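Local coordinates for protein DR2417 (Deinococcus radiodurans, PDB 4XWW) that is RNase J, a metal-dependent, homodimeric exoribonuclease that probably degrades RNA from the 5' end and takes part in rRNA maturation and perhaps mRNA decay, at residues 221-224 with 225-229; 230-233 with 234-238; 249-252 with 253-257; 286-289 with 290-294. All coordinates share one frame; numbering follows the deposited sequence.

Contact 1: residues 221-224 with 225-229; sequences SEAE and IARNL
The carbonyl oxygen of Ser221 receives two backbone N-H groups at the start of helix 222-234: Ile225 N donates to Ser221 O at 3.2 Å, and Glu224 N adds a weak bond one residue earlier. The serine hydroxyl caps the same first turn. With OG anti to the backbone N (chi1 176°), Ser221 OG accepts from Ala223 N at 3.1 Å, while Asp179 engages both that hydroxyl and the N-H of Glu222, so the first amides of the helix do not go without acceptors. Regular helical bonds follow, among them Asn228 N to Glu224 O at 2.9 Å. Above this backbone Arg227 folds back toward the N-terminus, because its chain bends at chi3 (-65°). One face of its guanidinium lies over the backbone, with Ala223 O and Glu224 CA beneath its rim and NH2 3.4 Å from Glu224 CA. The plane of the Glu224 carboxylate is nearly parallel to that of the guanidinium, yet Glu224 OE1 and Arg227 NH2 stay 5.5 Å apart, too far for a salt bridge. Glu224 OE2 takes a weak 3.5 Å bond from Asn228 ND2, with amide and carboxylate planes 82° apart, and makes a long, weak ion pair with Arg375; Asn228 ND2 donates also to Arg375 O. On the inner side, Glu222 forms a salt bridge with Arg251, and Ile225 packs on Ala378, part of the predicted substrate site. The whole is a serine N-cap on an amphipathic helix that pairs with helix 249-261 of the beta-CASP domain.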
loop_
_atom_site.group_PDB
_atom_site.type_symbol
_atom_site.label_atom_id
_atom_site.label_comp_id
_atom_site.label_asym_id
_atom_site.label_seq_id
_atom_site.Cartn_x
_atom_site.Cartn_y
_atom_site.Cartn_z
ATOM N N SER A 221 16.449 12.238 -17.464
ATOM C CA SER A 221 17.070 11.421 -18.505
ATOM C C SER A 221 17.803 10.197 -17.957
ATOM O O SER A 221 18.431 10.280 -16.883
ATOM C CB SER A 221 18.062 12.277 -19.289
ATOM O OG SER A 221 18.761 11.513 -20.237
ATOM N N GLU A 222 17.791 9.090 -18.703
ATOM C CA GLU A 222 18.607 7.941 -18.309
ATOM C C GLU A 222 20.100 8.283 -18.287
ATOM O O GLU A 222 20.870 7.664 -17.543
ATOM C CB GLU A 222 18.362 6.738 -19.202
ATOM C CG GLU A 222 17.021 6.063 -18.962
ATOM C CD GLU A 222 16.888 5.415 -17.585
ATOM O OE1 GLU A 222 17.902 4.923 -17.041
ATOM O OE2 GLU A 222 15.756 5.381 -17.057
ATOM N N ALA A 223 20.519 9.290 -19.050
ATOM C CA ALA A 223 21.935 9.627 -19.030
ATOM C C ALA A 223 22.313 10.236 -17.673
ATOM O O ALA A 223 23.401 9.990 -17.166
ATOM C CB ALA A 223 22.297 10.567 -20.192
ATOM N N GLU A 224 21.401 11.003 -17.080
ATOM C CA GLU A 224 21.650 11.581 -15.766
ATOM C C GLU A 224 21.660 10.499 -14.693
ATOM O O GLU A 224 22.510 10.502 -13.807
ATOM C CB GLU A 224 20.596 12.635 -15.412
ATOM C CG GLU A 224 20.930 13.343 -14.108
ATOM C CD GLU A 224 19.726 13.944 -13.418
ATOM O OE1 GLU A 224 18.743 14.282 -14.108
ATOM O OE2 GLU A 224 19.777 14.083 -12.179
ATOM N N ILE A 225 20.702 9.578 -14.765
ATOM C CA ILE A 225 20.672 8.466 -13.810
ATOM C C ILE A 225 21.966 7.644 -13.915
ATOM O O ILE A 225 22.517 7.247 -12.903
ATOM C CB ILE A 225 19.453 7.537 -14.043
ATOM C CG1 ILE A 225 18.143 8.334 -14.002
ATOM C CG2 ILE A 225 19.453 6.370 -13.030
ATOM C CD1 ILE A 225 17.959 9.219 -12.764
ATOM N N ALA A 226 22.452 7.395 -15.131
ATOM C CA ALA A 226 23.708 6.650 -15.305
ATOM C C ALA A 226 24.890 7.383 -14.667
ATOM O O ALA A 226 25.735 6.761 -14.001
ATOM C CB ALA A 226 23.974 6.394 -16.801
ATOM N N ARG A 227 24.952 8.698 -14.867
ATOM C CA ARG A 227 25.997 9.509 -14.236
ATOM C C ARG A 227 25.922 9.407 -12.711
ATOM O O ARG A 227 26.944 9.253 -12.016
ATOM C CB ARG A 227 25.884 10.976 -14.664
ATOM C CG ARG A 227 26.398 11.256 -16.070
ATOM C CD ARG A 227 26.563 12.755 -16.293
ATOM N NE ARG A 227 25.281 13.453 -16.249
ATOM C CZ ARG A 227 24.478 13.583 -17.298
ATOM N NH1 ARG A 227 24.833 13.065 -18.469
ATOM N NH2 ARG A 227 23.324 14.223 -17.177
ATOM N N ASN A 228 24.707 9.491 -12.190
ATOM C CA ASN A 228 24.506 9.403 -10.748
ATOM C C ASN A 228 24.921 8.038 -10.184
ATOM O O ASN A 228 25.557 7.959 -9.113
ATOM C CB ASN A 228 23.045 9.697 -10.402
ATOM C CG ASN A 228 22.669 11.144 -10.659
ATOM O OD1 ASN A 228 23.530 11.969 -10.953
ATOM N ND2 ASN A 228 21.380 11.467 -10.512
ATOM N N LEU A 229 24.549 6.976 -10.900
ATOM C CA LEU A 229 24.916 5.622 -10.493
ATOM C C LEU A 229 26.425 5.453 -10.520
ATOM O O LEU A 229 26.984 4.857 -9.610
ATOM C CB LEU A 229 24.230 4.565 -11.368
ATOM C CG LEU A 229 22.743 4.363 -11.037
ATOM C CD1 LEU A 229 22.074 3.503 -12.127
ATOM C CD2 LEU A 229 22.556 3.742 -9.617
#

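Contact 2: residues 230-233 with 234-238; sequences EEII and KGCRG
Lys234 N donates to Glu230 O at 2.9 Å, a bond of the ordinary helical kind near the C-terminal end of helix 222-234. The lysine CB rests 3.2 Å from the same Glu230 O, and beyond it the chain runs fully extended toward solvent; with CG anti to the backbone N, the ammonium is carried well clear of the helical turn. The Glu230 carboxylate pairs with Arg261 in a salt bridge and hydrogen-bonds Gln262. Gly235 comes next, and here the pattern frays. Its N-H is shared between two weak acceptors, Glu231 O at 3.5 Å and Ile232 O at 3.0 Å, as a helix passing from four-residue to three-residue spacing would show. Cys236 completes the change: its N-H bonds to Ile233 O, at 2.9 Å, and approaches it from above the carbonyl plane, 64° out of it, with a C=O...N angle of 116°. The bond is therefore short but strongly bent at the acceptor. The cysteine CB points back at the helix, and SG, set beside its own backbone N (chi1 -69°), tucks against the last turn, 4.3 Å from Ile232 CG2 and 4.0 Å from Ile233 CA. Cys236 also touches Thr339 of strand 339-342, while Ile233 packs on Ile341 of that strand and Leu258 of helix 249-261. By Cys236 the backbone has left the helix; farther on, Gly238 O accepts from Arg264. This is a helix-to-strand connection, delivering the chain to strand 240-243, the middle strand of the five-stranded parallel sheet of an alpha/beta domain.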
loop_
_atom_site.group_PDB
_atom_site.type_symbol
_atom_site.label_atom_id
_atom_site.label_comp_id
_atom_site.label_asym_id
_atom_site.label_seq_id
_atom_site.Cartn_x
_atom_site.Cartn_y
_atom_site.Cartn_z
ATOM N N GLU A 230 27.092 5.981 -11.547
ATOM C CA GLU A 230 28.538 5.813 -11.609
ATOM C C GLU A 230 29.224 6.528 -10.446
ATOM O O GLU A 230 30.177 6.000 -9.864
ATOM C CB GLU A 230 29.099 6.307 -12.954
ATOM C CG GLU A 230 30.607 6.027 -13.092
ATOM C CD GLU A 230 31.093 6.060 -14.531
ATOM O OE1 GLU A 230 30.437 6.711 -15.366
ATOM O OE2 GLU A 230 32.118 5.410 -14.822
ATOM N N GLU A 231 28.717 7.704 -10.073
ATOM C CA GLU A 231 29.305 8.455 -8.973
ATOM C C GLU A 231 29.169 7.680 -7.658
ATOM O O GLU A 231 30.128 7.568 -6.899
ATOM C CB GLU A 231 28.657 9.844 -8.857
ATOM C CG GLU A 231 29.276 10.755 -7.784
ATOM C CD GLU A 231 28.663 12.154 -7.769
ATOM O OE1 GLU A 231 27.418 12.259 -7.761
ATOM O OE2 GLU A 231 29.425 13.148 -7.780
ATOM N N ILE A 232 27.984 7.132 -7.402
ATOM C CA ILE A 232 27.760 6.319 -6.219
ATOM C C ILE A 232 28.644 5.065 -6.208
ATOM O O ILE A 232 29.339 4.790 -5.231
ATOM C CB ILE A 232 26.272 5.937 -6.120
ATOM C CG1 ILE A 232 25.444 7.198 -5.852
ATOM C CG2 ILE A 232 26.054 4.877 -5.027
ATOM C CD1 ILE A 232 23.973 7.044 -6.154
ATOM N N ILE A 233 28.636 4.320 -7.307
ATOM C CA ILE A 233 29.322 3.034 -7.355
ATOM C C ILE A 233 30.835 3.221 -7.257
ATOM O O ILE A 233 31.513 2.456 -6.559
ATOM C CB ILE A 233 28.878 2.255 -8.618
ATOM C CG1 ILE A 233 27.412 1.834 -8.397
ATOM C CG2 ILE A 233 29.798 1.054 -8.902
ATOM C CD1 ILE A 233 26.701 1.276 -9.609
ATOM N N LYS A 234 31.358 4.262 -7.900
ATOM C CA LYS A 234 32.788 4.573 -7.815
ATOM C C LYS A 234 33.219 4.734 -6.362
ATOM O O LYS A 234 34.342 4.379 -5.985
ATOM C CB LYS A 234 33.101 5.841 -8.604
ATOM C CG LYS A 234 34.551 6.266 -8.558
ATOM C CD LYS A 234 34.765 7.459 -9.467
ATOM C CE LYS A 234 36.209 7.923 -9.430
ATOM N NZ LYS A 234 36.402 9.130 -10.283
ATOM N N GLY A 235 32.305 5.237 -5.542
ATOM C CA GLY A 235 32.571 5.452 -4.132
ATOM C C GLY A 235 32.316 4.271 -3.204
ATOM O O GLY A 235 32.625 4.352 -1.999
ATOM N N CYS A 236 31.760 3.180 -3.729
ATOM C CA CYS A 236 31.465 2.007 -2.889
ATOM C C CYS A 236 32.705 1.191 -2.581
ATOM O O CYS A 236 33.431 0.790 -3.484
ATOM C CB CYS A 236 30.413 1.120 -3.544
ATOM S SG CYS A 236 28.795 1.914 -3.574
ATOM N N ARG A 237 32.943 0.966 -1.285
ATOM C CA ARG A 237 34.158 0.336 -0.795
ATOM C C ARG A 237 34.142 -1.169 -1.021
ATOM O O ARG A 237 35.198 -1.796 -1.173
ATOM C CB ARG A 237 34.330 0.645 0.703
ATOM C CG ARG A 237 35.631 0.185 1.326
ATOM C CD ARG A 237 35.624 0.485 2.825
ATOM N NE ARG A 237 36.787 -0.071 3.509
ATOM C CZ ARG A 237 37.641 0.645 4.234
ATOM N NH1 ARG A 237 37.463 1.953 4.370
ATOM N NH2 ARG A 237 38.670 0.053 4.828
ATOM N N GLY A 238 32.943 -1.749 -1.045
ATOM C CA GLY A 238 32.825 -3.196 -1.095
ATOM C C GLY A 238 31.973 -3.676 -2.262
ATOM O O GLY A 238 31.935 -3.054 -3.322
#

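Contact 3: residues 249-252 with 253-257; sequences VYRI and QNILD
Helix 249-261 of the beta-CASP domain is buried along this run, and successive side chains on it face different neighbours. Arg251 and Ile255, one turn apart, form the side turned to helix 222-234: Arg251 CG lies 4.0 Å from Ile255 CD1. Bends at chi2 (83°) and chi3 curl the arginine round, so that its guanidinium, in a salt bridge with Glu222 through NE, also donates through NH1 to Ser343 and to His377 of the predicted substrate site. Ile255 sits close on the backbone, with CG1 3.1 Å from Arg251 O, the oxygen that also accepts Ile255 N at 3.0 Å. The next pair, Ile252 and Leu256, faces the parallel sheet of this alpha/beta fold, on Met268 and Val266 of strand 265-269. Ile252 CG2 meets Leu256 CG at 4.3 Å, and Leu256 N bonds to Ile252 O at 2.8 Å. Gln253 and Asp257 lie on a further side. A bend at chi2 (71°) brings Gln253 NE2 3.2 Å from Asp257 OD2 in a nearly straight bond (171°); the oxygen lies in the amide plane, while the nitrogen stands above the carboxylate plane. Gln253 OE1 accepts from Asn287 N. Asn254 borders helix 222-234 at Ala226 and donates through ND2 to Val182 O.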
loop_
_atom_site.group_PDB
_atom_site.type_symbol
_atom_site.label_atom_id
_atom_site.label_comp_id
_atom_site.label_asym_id
_atom_site.label_seq_id
_atom_site.Cartn_x
_atom_site.Cartn_y
_atom_site.Cartn_z
ATOM N N VAL A 249 16.341 -2.239 -20.140
ATOM C CA VAL A 249 17.555 -2.526 -20.879
ATOM C C VAL A 249 18.504 -1.340 -20.947
ATOM O O VAL A 249 19.708 -1.537 -20.823
ATOM C CB VAL A 249 17.239 -2.997 -22.318
ATOM C CG1 VAL A 249 18.525 -3.356 -23.029
ATOM C CG2 VAL A 249 16.288 -4.208 -22.279
ATOM N N TYR A 250 17.993 -0.122 -21.152
ATOM C CA TYR A 250 18.908 1.030 -21.165
ATOM C C TYR A 250 19.659 1.187 -19.838
ATOM O O TYR A 250 20.882 1.344 -19.819
ATOM C CB TYR A 250 18.176 2.336 -21.450
ATOM C CG TYR A 250 17.423 2.370 -22.750
ATOM C CD1 TYR A 250 17.954 1.812 -23.919
ATOM C CD2 TYR A 250 16.179 2.971 -22.815
ATOM C CE1 TYR A 250 17.229 1.857 -25.127
ATOM C CE2 TYR A 250 15.469 3.028 -23.993
ATOM C CZ TYR A 250 15.988 2.476 -25.139
ATOM O OH TYR A 250 15.232 2.552 -26.285
ATOM N N ARG A 251 18.900 1.206 -18.749
ATOM C CA ARG A 251 19.451 1.268 -17.386
ATOM C C ARG A 251 20.524 0.200 -17.158
ATOM O O ARG A 251 21.638 0.497 -16.691
ATOM C CB ARG A 251 18.316 1.108 -16.374
ATOM C CG ARG A 251 18.700 1.263 -14.873
ATOM C CD ARG A 251 18.755 2.725 -14.410
ATOM N NE ARG A 251 17.559 3.481 -14.765
ATOM C CZ ARG A 251 16.420 3.502 -14.076
ATOM N NH1 ARG A 251 16.301 2.820 -12.920
ATOM N NH2 ARG A 251 15.406 4.242 -14.535
ATOM N N ILE A 252 20.190 -1.044 -17.478
ATOM C CA ILE A 252 21.121 -2.137 -17.252
ATOM C C ILE A 252 22.355 -2.004 -18.147
ATOM O O ILE A 252 23.475 -2.205 -17.690
ATOM C CB ILE A 252 20.445 -3.496 -17.462
ATOM C CG1 ILE A 252 19.347 -3.670 -16.404
ATOM C CG2 ILE A 252 21.465 -4.605 -17.329
ATOM C CD1 ILE A 252 18.411 -4.857 -16.633
ATOM N N GLN A 253 22.169 -1.651 -19.413
ATOM C CA GLN A 253 23.335 -1.494 -20.287
ATOM C C GLN A 253 24.265 -0.408 -19.746
ATOM O O GLN A 253 25.484 -0.583 -19.690
ATOM C CB GLN A 253 22.929 -1.141 -21.719
ATOM C CG GLN A 253 24.137 -0.870 -22.625
ATOM C CD GLN A 253 24.932 -2.130 -22.944
ATOM O OE1 GLN A 253 24.361 -3.198 -23.169
ATOM N NE2 GLN A 253 26.257 -2.000 -23.004
ATOM N N ASN A 254 23.686 0.709 -19.333
ATOM C CA ASN A 254 24.509 1.785 -18.779
ATOM C C ASN A 254 25.241 1.335 -17.512
ATOM O O ASN A 254 26.379 1.733 -17.277
ATOM C CB ASN A 254 23.649 3.025 -18.516
ATOM C CG ASN A 254 23.159 3.682 -19.804
ATOM O OD1 ASN A 254 23.787 3.556 -20.865
ATOM N ND2 ASN A 254 22.055 4.413 -19.710
ATOM N N ILE A 255 24.616 0.460 -16.729
ATOM C CA ILE A 255 25.281 -0.098 -15.555
ATOM C C ILE A 255 26.428 -1.036 -15.974
ATOM O O ILE A 255 27.494 -1.039 -15.356
ATOM C CB ILE A 255 24.269 -0.837 -14.652
ATOM C CG1 ILE A 255 23.299 0.184 -14.039
ATOM C CG2 ILE A 255 24.991 -1.716 -13.611
ATOM C CD1 ILE A 255 22.010 -0.453 -13.556
ATOM N N LEU A 256 26.219 -1.819 -17.027
ATOM C CA LEU A 256 27.293 -2.685 -17.524
ATOM C C LEU A 256 28.506 -1.853 -17.913
ATOM O O LEU A 256 29.645 -2.190 -17.583
ATOM C CB LEU A 256 26.832 -3.519 -18.720
ATOM C CG LEU A 256 25.611 -4.403 -18.473
ATOM C CD1 LEU A 256 25.339 -5.284 -19.716
ATOM C CD2 LEU A 256 25.764 -5.253 -17.221
ATOM N N ASP A 257 28.249 -0.743 -18.594
ATOM C CA ASP A 257 29.348 0.078 -19.072
ATOM C C ASP A 257 30.059 0.797 -17.927
ATOM O O ASP A 257 31.286 0.836 -17.894
ATOM C CB ASP A 257 28.852 1.068 -20.122
ATOM C CG ASP A 257 28.509 0.383 -21.448
ATOM O OD1 ASP A 257 29.220 -0.566 -21.845
ATOM O OD2 ASP A 257 27.508 0.772 -22.075
#

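Contact 4: residues 286-289 with 290-294; sequences MNPP and EPFLT
Apolar contact dominates between Pro288 and Phe292, four residues apart in a loop without regular structure. The two side chains cross at about a right angle, and Pro288 CG touches the end of the phenyl ring, 3.6 Å from Phe292 CZ and 3.8 Å from Phe292 CE2. Pro288 CB lies over one face of that ring, displaced toward its rim. The sulfur of Met286 comes from a different direction: SD reaches the ring edge near its plane, 4.2 Å from Phe292 CZ. Phe292 can meet both because its CG is anti to the carbonyl carbon (chi1 -63°), which swings the ring back along the chain. Close contacts with the backbone shape the corner between them. Pro288 CB is 3.4 Å from Glu290 O, and Glu290 CG lies 3.5 Å from Pro289 O, so the glutamate chain starts out against the preceding peptide. Hydrogen bonds between the two halves of the loop are absent; Pro288, Pro289 and Pro291 have no N-H to give, and what joins the two halves is apolar packing and close backbone contacts. Polar groups turn to neighbours: Glu290 OE1 bonds to His260, OE2 makes a long, weak ion pair with Arg265, and Pro291 O accepts from Arg265. The loop links helix 271-282 to helix 295-298, where Thr294 is the N-cap. Along the way Met286 packs on Ala277 and Ala280 of the former helix, while Phe292 touches Gln281 of that helix, Leu256 of helix 249-261 and Met268 of strand 265-269.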
loop_
_atom_site.group_PDB
_atom_site.type_symbol
_atom_site.label_atom_id
_atom_site.label_comp_id
_atom_site.label_asym_id
_atom_site.label_seq_id
_atom_site.Cartn_x
_atom_site.Cartn_y
_atom_site.Cartn_z
ATOM N N MET A 286 21.515 -5.012 -26.022
ATOM C CA MET A 286 22.412 -5.175 -24.880
ATOM C C MET A 286 23.723 -5.783 -25.336
ATOM O O MET A 286 23.733 -6.818 -25.998
ATOM C CB MET A 286 21.780 -6.045 -23.801
ATOM C CG MET A 286 22.558 -6.047 -22.480
ATOM S SD MET A 286 21.840 -7.152 -21.249
ATOM C CE MET A 286 20.408 -6.174 -20.734
ATOM N N ASN A 287 24.823 -5.137 -24.959
ATOM C CA ASN A 287 26.153 -5.552 -25.365
ATOM C C ASN A 287 27.123 -5.437 -24.193
ATOM O O ASN A 287 27.716 -4.390 -23.966
ATOM C CB ASN A 287 26.630 -4.708 -26.550
ATOM C CG ASN A 287 25.695 -4.800 -27.742
ATOM O OD1 ASN A 287 25.769 -5.749 -28.523
ATOM N ND2 ASN A 287 24.805 -3.816 -27.888
ATOM N N PRO A 288 27.265 -6.516 -23.425
ATOM C CA PRO A 288 28.141 -6.486 -22.253
ATOM C C PRO A 288 29.590 -6.321 -22.693
ATOM O O PRO A 288 30.055 -7.084 -23.535
ATOM C CB PRO A 288 27.912 -7.853 -21.589
ATOM C CG PRO A 288 26.651 -8.384 -22.199
ATOM C CD PRO A 288 26.564 -7.799 -23.568
ATOM N N PRO A 289 30.285 -5.320 -22.141
ATOM C CA PRO A 289 31.669 -5.037 -22.529
ATOM C C PRO A 289 32.618 -6.136 -22.047
ATOM O O PRO A 289 33.688 -6.336 -22.621
ATOM C CB PRO A 289 31.962 -3.694 -21.851
ATOM C CG PRO A 289 30.936 -3.566 -20.763
ATOM C CD PRO A 289 29.731 -4.299 -21.233
ATOM N N GLU A 290 32.227 -6.822 -20.980
ATOM C CA GLU A 290 32.899 -8.042 -20.548
ATOM C C GLU A 290 31.836 -9.094 -20.297
ATOM O O GLU A 290 30.710 -8.752 -19.926
ATOM C CB GLU A 290 33.726 -7.821 -19.276
ATOM C CG GLU A 290 34.884 -6.851 -19.418
ATOM C CD GLU A 290 35.628 -6.644 -18.106
ATOM O OE1 GLU A 290 35.328 -5.662 -17.389
ATOM O OE2 GLU A 290 36.511 -7.466 -17.789
ATOM N N PRO A 291 32.187 -10.374 -20.482
ATOM C CA PRO A 291 31.236 -11.456 -20.203
ATOM C C PRO A 291 30.638 -11.404 -18.794
ATOM O O PRO A 291 31.353 -11.091 -17.831
ATOM C CB PRO A 291 32.087 -12.708 -20.374
ATOM C CG PRO A 291 33.106 -12.308 -21.426
ATOM C CD PRO A 291 33.407 -10.862 -21.168
ATOM N N PHE A 292 29.343 -11.694 -18.674
ATOM C CA PHE A 292 28.746 -11.933 -17.358
ATOM C C PHE A 292 29.474 -13.059 -16.630
ATOM O O PHE A 292 29.935 -14.023 -17.255
ATOM C CB PHE A 292 27.266 -12.296 -17.481
ATOM C CG PHE A 292 26.421 -11.213 -18.069
ATOM C CD1 PHE A 292 26.474 -9.919 -17.573
ATOM C CD2 PHE A 292 25.571 -11.488 -19.116
ATOM C CE1 PHE A 292 25.682 -8.917 -18.131
ATOM C CE2 PHE A 292 24.782 -10.492 -19.678
ATOM C CZ PHE A 292 24.839 -9.209 -19.183
ATOM N N LEU A 293 29.575 -12.938 -15.309
ATOM C CA LEU A 293 30.118 -14.001 -14.463
ATOM C C LEU A 293 29.023 -14.597 -13.584
ATOM O O LEU A 293 27.969 -13.987 -13.413
ATOM C CB LEU A 293 31.255 -13.473 -13.579
ATOM C CG LEU A 293 32.567 -13.001 -14.199
ATOM C CD1 LEU A 293 33.568 -12.628 -13.107
ATOM C CD2 LEU A 293 33.148 -14.067 -15.096
ATOM N N THR A 294 29.275 -15.779 -13.027
ATOM C CA THR A 294 28.363 -16.365 -12.053
ATOM C C THR A 294 28.766 -15.935 -10.654
ATOM O O THR A 294 29.870 -15.440 -10.439
ATOM C CB THR A 294 28.355 -17.898 -12.086
ATOM O OG1 THR A 294 29.650 -18.383 -11.726
ATOM C CG2 THR A 294 27.985 -18.404 -13.466
#

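How the contacts relate
Helix 222-234 carries contact 1 at its start and contact 2 at its end, and helix 249-261 carries contact 3 beside them. Contact 3 is the buried member; contact 1 is partly buried, whereas contacts 2 and 4 lie at the surface. Contacts 1 and 3 touch directly, with Ala226 CB against Asn254 CB and Leu229 CD1 against Ile255 CG1, and contacts 3 and 4 touch through Gln253 with Asn287 and through Asp257 with Pro289. Chemistry follows place: capping bonds and surface polar pairs at a helix start, bent or weak backbone bonds at a helix end, regular bonds with aliphatic packing inside, and proline-aromatic packing in the outer loop.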